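Local structure of SeviL (6LF2) at residues Ser62-Tyr67 with Asp76-Thr82; His103-Tyr109 with Lys118-Glu124; Thr52-Ile58 with Thr82-Leu86. The protein is a mussel R-type lectin that binds the saccharides of the glycolipids GM1b and asialo-GM1. All blocks are in the same frame, centred on the assembly; numbering follows the deposited sequence. Where two conformers were deposited one is given.

Contact 1. Residues Ser62-Tyr67 with Asp76-Thr82; sequences SKFLQY and DIEQDTT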
# COMPACT_ATOMS: atom_id res chain seq x y z
N SER B 62 5.93 -14.31 15.02
CA SER B 62 5.94 -14.37 16.48
C SER B 62 7.01 -13.48 17.10
O SER B 62 7.32 -13.63 18.30
CB SER B 62 6.11 -15.81 16.98
OG SER B 62 5.01 -16.61 16.61
N LYS B 63 7.59 -12.56 16.33
CA LYS B 63 8.56 -11.59 16.83
C LYS B 63 8.00 -10.18 16.70
O LYS B 63 6.94 -9.95 16.11
CB LYS B 63 9.90 -11.70 16.09
CG LYS B 63 10.50 -13.10 16.02
CD LYS B 63 11.86 -13.04 15.35
CE LYS B 63 12.38 -14.42 14.95
NZ LYS B 63 12.73 -15.27 16.12
N PHE B 64 8.75 -9.21 17.23
CA PHE B 64 8.29 -7.84 17.33
C PHE B 64 9.35 -6.88 16.81
O PHE B 64 10.53 -7.04 17.12
CB PHE B 64 7.93 -7.47 18.76
CG PHE B 64 6.94 -8.41 19.39
CD1 PHE B 64 5.58 -8.15 19.32
CD2 PHE B 64 7.37 -9.55 20.06
CE1 PHE B 64 4.66 -9.02 19.90
CE2 PHE B 64 6.47 -10.41 20.64
CZ PHE B 64 5.11 -10.15 20.56
N LEU B 65 8.93 -5.89 16.04
CA LEU B 65 9.85 -4.87 15.56
C LEU B 65 10.38 -4.01 16.71
O LEU B 65 9.61 -3.45 17.49
CB LEU B 65 9.17 -3.97 14.53
CG LEU B 65 10.11 -3.05 13.74
CD1 LEU B 65 11.00 -3.85 12.84
CD2 LEU B 65 9.32 -2.02 12.93
N GLN B 66 11.70 -3.89 16.78
CA GLN B 66 12.37 -3.30 17.93
C GLN B 66 13.44 -2.33 17.46
O GLN B 66 14.08 -2.55 16.43
CB GLN B 66 13.02 -4.40 18.79
CG GLN B 66 13.75 -3.91 20.03
CD GLN B 66 14.46 -5.03 20.75
OE1 GLN B 66 15.01 -5.94 20.11
NE2 GLN B 66 14.45 -5.00 22.08
N TYR B 67 13.64 -1.26 18.23
CA TYR B 67 14.83 -0.44 18.08
C TYR B 67 15.58 -0.43 19.40
O TYR B 67 14.99 -0.11 20.44
CB TYR B 67 14.48 0.99 17.67
CG TYR B 67 15.70 1.83 17.39
CD1 TYR B 67 16.65 1.40 16.48
CD2 TYR B 67 15.91 3.04 18.03
CE1 TYR B 67 17.77 2.15 16.20
CE2 TYR B 67 17.02 3.80 17.76
CZ TYR B 67 17.95 3.35 16.85
OH TYR B 67 19.06 4.10 16.58
N ASP B 76 12.33 -11.46 20.00
CA ASP B 76 11.48 -12.59 20.35
C ASP B 76 10.46 -12.25 21.43
O ASP B 76 9.42 -12.91 21.52
CB ASP B 76 12.34 -13.77 20.81
CG ASP B 76 13.28 -14.26 19.73
OD1 ASP B 76 12.86 -14.28 18.56
OD2 ASP B 76 14.43 -14.63 20.05
N ILE B 77 10.72 -11.21 22.22
CA ILE B 77 9.90 -10.86 23.38
C ILE B 77 9.43 -9.42 23.24
O ILE B 77 10.18 -8.56 22.79
CB ILE B 77 10.68 -11.06 24.70
CG1 ILE B 77 11.03 -12.54 24.90
CG2 ILE B 77 9.91 -10.51 25.90
CD1 ILE B 77 12.40 -12.93 24.41
N GLU B 78 8.18 -9.16 23.63
CA GLU B 78 7.68 -7.79 23.65
C GLU B 78 8.33 -7.04 24.81
O GLU B 78 8.05 -7.32 25.98
CB GLU B 78 6.16 -7.79 23.78
CG GLU B 78 5.53 -6.40 23.70
CD GLU B 78 4.04 -6.42 23.99
OE1 GLU B 78 3.44 -7.52 24.00
OE2 GLU B 78 3.46 -5.33 24.23
N GLN B 79 9.23 -6.11 24.49
CA GLN B 79 9.90 -5.28 25.47
C GLN B 79 9.46 -3.84 25.30
O GLN B 79 8.78 -3.49 24.33
CB GLN B 79 11.43 -5.38 25.34
CG GLN B 79 12.03 -6.78 25.44
CD GLN B 79 12.03 -7.35 26.87
OE1 GLN B 79 11.67 -6.67 27.83
NE2 GLN B 79 12.46 -8.60 27.00
N ASP B 80 9.89 -2.98 26.23
CA ASP B 80 9.51 -1.58 26.10
C ASP B 80 10.02 -0.99 24.79
O ASP B 80 9.37 -0.12 24.21
CB ASP B 80 10.00 -0.78 27.32
CG ASP B 80 11.50 -0.86 27.54
OD1 ASP B 80 12.23 -1.52 26.76
OD2 ASP B 80 11.96 -0.24 28.53
N THR B 81 11.14 -1.50 24.27
CA THR B 81 11.72 -1.03 23.02
C THR B 81 11.00 -1.54 21.78
O THR B 81 11.43 -1.22 20.66
CB THR B 81 13.18 -1.46 22.94
OG1 THR B 81 13.28 -2.83 23.32
CG2 THR B 81 14.04 -0.60 23.87
N THR B 82 9.95 -2.33 21.94
CA THR B 82 9.09 -2.72 20.83
C THR B 82 7.84 -1.86 20.75
O THR B 82 6.95 -2.14 19.92
CB THR B 82 8.70 -4.20 20.93
OG1 THR B 82 7.88 -4.42 22.08
CG2 THR B 82 9.93 -5.09 20.99
O HOH W 1 6.86 -3.86 17.83

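Contact 2. Residues His103-Tyr109 with Lys118-Glu124; sequences HKAYLDY and KHQTESE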
# COMPACT_ATOMS: atom_id res chain seq x y z
N HIS B 103 13.48 5.33 22.67
CA HIS B 103 14.57 6.10 22.11
C HIS B 103 14.14 7.34 21.36
O HIS B 103 15.01 8.11 20.93
CB HIS B 103 15.41 5.21 21.18
CG HIS B 103 16.07 4.08 21.90
ND1 HIS B 103 17.17 4.26 22.71
CD2 HIS B 103 15.77 2.76 21.97
CE1 HIS B 103 17.53 3.09 23.23
NE2 HIS B 103 16.69 2.17 22.79
N LYS B 104 12.84 7.57 21.19
CA LYS B 104 12.32 8.73 20.48
C LYS B 104 13.01 8.89 19.11
O LYS B 104 13.44 9.97 18.71
CB LYS B 104 12.46 10.00 21.33
CG LYS B 104 11.68 9.94 22.65
CD LYS B 104 10.18 9.75 22.41
CE LYS B 104 9.36 9.88 23.69
NZ LYS B 104 9.60 8.79 24.68
N ALA B 105 13.12 7.77 18.40
CA ALA B 105 13.69 7.73 17.06
C ALA B 105 12.64 7.21 16.08
O ALA B 105 11.89 6.28 16.41
CB ALA B 105 14.94 6.85 17.01
N TYR B 106 12.59 7.81 14.89
CA TYR B 106 11.58 7.49 13.89
C TYR B 106 12.07 6.39 12.95
O TYR B 106 13.19 6.45 12.45
CB TYR B 106 11.24 8.73 13.05
CG TYR B 106 10.61 9.88 13.81
CD1 TYR B 106 9.27 9.84 14.18
CD2 TYR B 106 11.35 11.01 14.12
CE1 TYR B 106 8.69 10.89 14.87
CE2 TYR B 106 10.78 12.06 14.80
CZ TYR B 106 9.45 12.00 15.17
OH TYR B 106 8.87 13.05 15.85
N LEU B 107 11.20 5.41 12.68
CA LEU B 107 11.51 4.38 11.70
C LEU B 107 11.77 5.00 10.33
O LEU B 107 10.98 5.79 9.83
CB LEU B 107 10.37 3.37 11.61
CG LEU B 107 10.68 2.13 10.77
CD1 LEU B 107 11.81 1.31 11.41
CD2 LEU B 107 9.43 1.29 10.60
N ASP B 108 12.89 4.61 9.72
CA ASP B 108 13.39 5.21 8.49
C ASP B 108 14.03 4.09 7.68
O ASP B 108 13.99 2.92 8.08
CB ASP B 108 14.37 6.34 8.83
CG ASP B 108 14.55 7.35 7.70
OD1 ASP B 108 14.33 7.03 6.51
OD2 ASP B 108 14.96 8.49 8.03
N TYR B 109 14.63 4.43 6.54
CA TYR B 109 15.36 3.43 5.79
C TYR B 109 16.65 4.04 5.25
O TYR B 109 16.81 5.26 5.14
CB TYR B 109 14.51 2.82 4.65
CG TYR B 109 14.17 3.78 3.52
CD1 TYR B 109 15.02 3.95 2.44
CD2 TYR B 109 12.98 4.51 3.54
CE1 TYR B 109 14.72 4.82 1.41
CE2 TYR B 109 12.67 5.38 2.51
CZ TYR B 109 13.54 5.54 1.45
OH TYR B 109 13.24 6.40 0.42
N LYS B 118 16.45 10.30 14.90
CA LYS B 118 15.82 11.25 15.81
C LYS B 118 15.32 12.50 15.09
O LYS B 118 14.29 13.06 15.49
CB LYS B 118 16.79 11.64 16.93
CG LYS B 118 17.24 10.47 17.80
CD LYS B 118 18.20 10.94 18.89
CE LYS B 118 17.62 10.72 20.27
NZ LYS B 118 17.56 9.27 20.61
N HIS B 119 16.03 12.95 14.06
CA HIS B 119 15.58 14.08 13.26
C HIS B 119 14.45 13.64 12.35
O HIS B 119 14.45 12.52 11.84
CB HIS B 119 16.73 14.63 12.42
CG HIS B 119 17.89 15.14 13.22
ND1 HIS B 119 18.81 14.30 13.81
CD2 HIS B 119 18.28 16.40 13.52
CE1 HIS B 119 19.72 15.03 14.44
NE2 HIS B 119 19.42 16.30 14.28
N GLN B 120 13.48 14.53 12.12
CA GLN B 120 12.43 14.26 11.15
C GLN B 120 12.97 14.43 9.73
O GLN B 120 13.67 15.40 9.45
CB GLN B 120 11.22 15.17 11.38
CG GLN B 120 10.47 14.89 12.67
CD GLN B 120 9.10 15.53 12.68
OE1 GLN B 120 8.77 16.34 11.81
NE2 GLN B 120 8.29 15.17 13.67
N THR B 121 12.65 13.47 8.86
CA THR B 121 13.08 13.46 7.47
C THR B 121 11.93 12.99 6.58
O THR B 121 10.92 12.49 7.06
CB THR B 121 14.28 12.53 7.21
OG1 THR B 121 13.79 11.18 7.13
CG2 THR B 121 15.32 12.63 8.33
N GLU B 122 12.12 13.12 5.27
CA GLU B 122 11.07 12.79 4.32
C GLU B 122 10.87 11.28 4.15
O GLU B 122 9.78 10.85 3.77
CB GLU B 122 11.40 13.46 2.98
CG GLU B 122 10.22 13.83 2.12
CD GLU B 122 9.19 14.71 2.82
OE1 GLU B 122 9.54 15.52 3.70
OE2 GLU B 122 8.00 14.58 2.46
N SER B 123 11.88 10.46 4.45
CA SER B 123 11.78 9.02 4.30
C SER B 123 11.27 8.31 5.56
O SER B 123 11.35 7.08 5.64
CB SER B 123 13.14 8.45 3.90
OG SER B 123 14.14 9.05 4.70
N GLU B 124 10.73 9.05 6.52
CA GLU B 124 10.11 8.48 7.71
C GLU B 124 8.60 8.38 7.61
O GLU B 124 7.94 8.07 8.61
CB GLU B 124 10.46 9.33 8.94
CG GLU B 124 11.94 9.33 9.24
CD GLU B 124 12.35 10.45 10.17
OE1 GLU B 124 11.53 11.37 10.40
OE2 GLU B 124 13.50 10.40 10.67
O HOH W 2 12.97 12.53 18.10
O HOH W 3 8.81 7.11 10.97

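Contact 3. Residues Thr52-Ile58 with Thr82-Leu86; sequences TPGYYTI and TLWSL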
# COMPACT_ATOMS: atom_id res chain seq x y z
N THR B 52 0.22 -0.66 26.72
CA THR B 52 0.56 0.69 27.17
C THR B 52 -0.23 1.69 26.35
O THR B 52 -0.12 1.69 25.11
CB THR B 52 2.05 0.93 27.01
OG1 THR B 52 2.77 -0.05 27.77
CG2 THR B 52 2.43 2.34 27.48
N PRO B 53 -1.04 2.55 26.98
CA PRO B 53 -1.92 3.45 26.22
C PRO B 53 -1.17 4.28 25.19
O PRO B 53 -0.10 4.82 25.45
CB PRO B 53 -2.54 4.33 27.32
CG PRO B 53 -2.51 3.47 28.55
CD PRO B 53 -1.25 2.65 28.44
N GLY B 54 -1.75 4.35 23.99
CA GLY B 54 -1.18 5.13 22.91
C GLY B 54 -0.04 4.49 22.16
O GLY B 54 0.50 5.12 21.24
N TYR B 55 0.36 3.27 22.50
CA TYR B 55 1.50 2.62 21.86
C TYR B 55 1.08 1.30 21.23
O TYR B 55 0.18 0.60 21.73
CB TYR B 55 2.66 2.38 22.84
CG TYR B 55 3.30 3.67 23.27
CD1 TYR B 55 4.28 4.27 22.50
CD2 TYR B 55 2.90 4.31 24.44
CE1 TYR B 55 4.85 5.47 22.87
CE2 TYR B 55 3.47 5.51 24.82
CZ TYR B 55 4.45 6.08 24.03
OH TYR B 55 5.04 7.27 24.40
N TYR B 56 1.78 0.95 20.16
CA TYR B 56 1.46 -0.19 19.32
C TYR B 56 2.72 -1.04 19.13
O TYR B 56 3.84 -0.54 19.24
CB TYR B 56 0.87 0.28 17.95
CG TYR B 56 -0.48 0.93 18.12
CD1 TYR B 56 -1.64 0.16 18.12
CD2 TYR B 56 -0.60 2.29 18.34
CE1 TYR B 56 -2.88 0.73 18.32
CE2 TYR B 56 -1.86 2.88 18.54
CZ TYR B 56 -2.99 2.09 18.53
OH TYR B 56 -4.25 2.64 18.72
N THR B 57 2.53 -2.33 18.87
CA THR B 57 3.64 -3.17 18.43
C THR B 57 3.38 -3.65 17.00
O THR B 57 2.25 -3.64 16.50
CB THR B 57 3.86 -4.36 19.38
OG1 THR B 57 2.65 -5.10 19.55
CG2 THR B 57 4.34 -3.87 20.75
N ILE B 58 4.47 -4.06 16.35
CA ILE B 58 4.50 -4.42 14.93
C ILE B 58 5.17 -5.79 14.83
O ILE B 58 6.38 -5.92 15.05
CB ILE B 58 5.26 -3.37 14.10
CG1 ILE B 58 4.56 -2.02 14.22
CG2 ILE B 58 5.37 -3.80 12.64
CD1 ILE B 58 5.35 -0.85 13.64
N THR B 82 9.95 -2.33 21.94
CA THR B 82 9.09 -2.72 20.83
C THR B 82 7.84 -1.86 20.75
O THR B 82 6.95 -2.14 19.92
CB THR B 82 8.70 -4.20 20.93
OG1 THR B 82 7.88 -4.42 22.08
CG2 THR B 82 9.93 -5.09 20.99
N LEU B 83 7.74 -0.82 21.57
CA LEU B 83 6.59 0.08 21.53
C LEU B 83 6.85 1.22 20.56
O LEU B 83 7.92 1.84 20.58
CB LEU B 83 6.27 0.65 22.92
CG LEU B 83 5.91 -0.37 23.99
CD1 LEU B 83 5.73 0.33 25.33
CD2 LEU B 83 4.65 -1.11 23.61
N TRP B 84 5.85 1.50 19.71
CA TRP B 84 5.90 2.56 18.72
C TRP B 84 4.61 3.35 18.82
O TRP B 84 3.54 2.77 19.04
CB TRP B 84 6.03 2.00 17.29
CG TRP B 84 7.18 1.09 17.09
CD1 TRP B 84 7.23 -0.24 17.40
CD2 TRP B 84 8.46 1.43 16.56
NE1 TRP B 84 8.47 -0.74 17.09
CE2 TRP B 84 9.24 0.25 16.57
CE3 TRP B 84 9.02 2.61 16.07
CZ2 TRP B 84 10.55 0.23 16.10
CZ3 TRP B 84 10.32 2.58 15.60
CH2 TRP B 84 11.07 1.39 15.62
N SER B 85 4.70 4.67 18.67
CA SER B 85 3.51 5.48 18.53
C SER B 85 3.38 5.95 17.09
O SER B 85 4.36 6.03 16.35
CB SER B 85 3.53 6.69 19.48
OG SER B 85 4.69 7.47 19.27
N LEU B 86 2.14 6.20 16.70
CA LEU B 86 1.85 6.73 15.37
C LEU B 86 1.75 8.25 15.46
O LEU B 86 0.92 8.79 16.20
CB LEU B 86 0.56 6.12 14.81
CG LEU B 86 0.72 4.79 14.05
CD1 LEU B 86 1.30 3.69 14.93
CD2 LEU B 86 -0.62 4.37 13.48
O HOH W 4 0.13 6.32 18.92
O HOH W 1 6.86 -3.86 17.83

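Contact 1. Residues Ser62-Tyr67 with Asp76-Thr82
The side chain of Phe64 reaches from strand 63-67 into the bend made by residues 76-82. Its CB rests on the methyl of Thr82, 3.8 Å from CG2. CG beside the backbone N (chi1 -54°) directs the ring toward residues 76-78. On one side CD2 and CE2 meet the backbone of Ile77 and Glu78, with CE2 3.7 Å from Glu78 N. At the same CE2 the carbonyl oxygen of Asp76 lies at the ring edge, in the ring plane. Glu78 CB sits almost over the ring centre, 4.1 Å from the centroid and equally near CE2 and CZ, as a CH-pi contact. Glu78 is extended beyond CG, and its carboxylate is turned 38° from the ring.

In the beta-trefoil fold of this lectin, residues 76-82 lead from strand 72-75 to strand 84-88 and so close back over strand 63-67. Leu65 turns the other way, onto Ile58 and Val72.

Two polar grips hold the ends. At one, the lysine chain of Lys63 runs alongside Asp76, and a bend at its last torsion sets NZ 2.6 Å from Asp76 OD1 in a salt bridge, nearly along the C-O axis of that oxygen. At the other, Gln66 is fully extended and its NE2 gives a nearly straight bond (175°) to Thr81 OG1, which lies in the amide plane. Beside it Tyr67 N donates to Thr81 O over 3.3 Å, and Asn100 also donates to that carbonyl. The tight 3-10 turn is tied within itself by Gln79 O, which takes both Thr82 N and, on a lone pair in the carbonyl plane, Thr82 OG1 at 2.6 Å.

Contact 2. Residues His103-Tyr109 with Lys118-Glu124
Asp108 OD1 is gripped twice: Ser123 OG reaches its syn lone pair from across the contact at 2.7 Å, and the amide N of the following Tyr109 comes in on the anti side, tilted out of the carboxylate plane. CG, anti to the amide nitrogen (chi1 -158°), brings the carboxylate to Ser123 and Thr121, and the two bonds then help fix its rotation. This is the beta-trefoil hairpin of strands 106-110 and 113-117 with the loop that returns toward strand 126-130. Glu124, two residues before Trp126, stands where the glutamine falls in the Q-x-W motif of R-type lectins.

The other oxygen, Asp108 OD2, lies 3.4 Å from Glu124 CG and close to the hydroxyl of Thr121. It also sits 3.6 Å from Glu124 OE2. Two acids this near may well disfavour each other's ionisation, although the positive charge of Arg97, salt-bridged to Glu124 OE1, would probably offset part of this repulsion.

Glu124 crosses Tyr106 at about a right angle, its CD only 3.5 Å from Tyr106 CB and its carboxylate turned 37° from the ring. Above that carboxylate, Thr121 N donates to OE1. Further out, Gln120 CG packs against Tyr106 CE2, and Gln120 NE2 gives a nearly straight bond to the phenol OH, 3.1 Å away, which lies in the amide plane. The same OH is hydrogen-bonded to Glu87. On the flank, Ser123 CB lies against the Tyr109 ring, 3.4 Å from CE2.

At the far end Lys118 stretches back along His103 and Lys104, bending at its last two torsions. Its NZ donates to His103 O at 2.8 Å, in the plane of that carbonyl. A water between the chains donates to both Lys104 O and Lys118 O, the latter at 3.0 Å.

Contact 3. Residues Thr52-Ile58 with Thr82-Leu86
Leu83 is the apolar centre: its CB packs on Tyr55 CB at 4.0 Å, its CD1 lies across Thr52, and its CD2 touches the methyl Thr57 CG2. With CG beside the backbone N (chi1 -61°) and chi2 at 176°, one methyl goes to Thr52 and the other to Thr57. In the beta-trefoil this is where strand 84-88 crosses strand 56-60 steeply, at 110° between the short segments, so that they share a single antiparallel bridge rather than a longer ladder.

On the same face as Leu83 and Tyr55, Ser85 CB lies 3.8 Å from Tyr55 CE1, and Thr57 sends its CG2 to within 3.2 Å of Thr82 O, while its hydroxyl goes to Gln48. On the other face, with Tyr56, Ile58 CD1 reaches Trp84 CD1 at 4.2 Å; the indole NE1 is spent on Leu65 O. In one of the two conformers of Leu86, CD1 lies near Tyr56 CD2.

The bridge itself is a hydrogen-bonded pair. Tyr56 N donates to Trp84 O, and Trp84 N returns the bond to Tyr56 O at 2.9 Å, both in the carbonyl planes. Beyond it, the type II turn Thr52-Tyr55 brings the chain round so that Gly54 O faces the other strand. There one water closes the gap, donating to Gly54 O at 2.6 Å and accepting from Leu86 N at 3.0 Å.

How the contacts relate
Contacts 1 and 3 lie about 10 Å apart between centres and share Thr82: contact 1 nests within the loop that contact 3 closes, and one water serves both. Trp84 NE1 of contact 3 donates to Leu65 O of contact 1 at 3.0 Å. Contact 2 follows, its centre about 18 Å from that of contact 1 and about 15 Å from that of contact 3. It repeats the first arrangement, with Trp126 bonded to Leu107 O, consistent with trefoil pseudosymmetry. Contacts 1 and 2 meet through leucines, Leu65 CD2 to Leu107 CD2 at 4.0 Å. The glycan pocket around Asn26, Arg29 and Tyr40 is remote: the Tyr109 side chain is about 11 Å from a galactose.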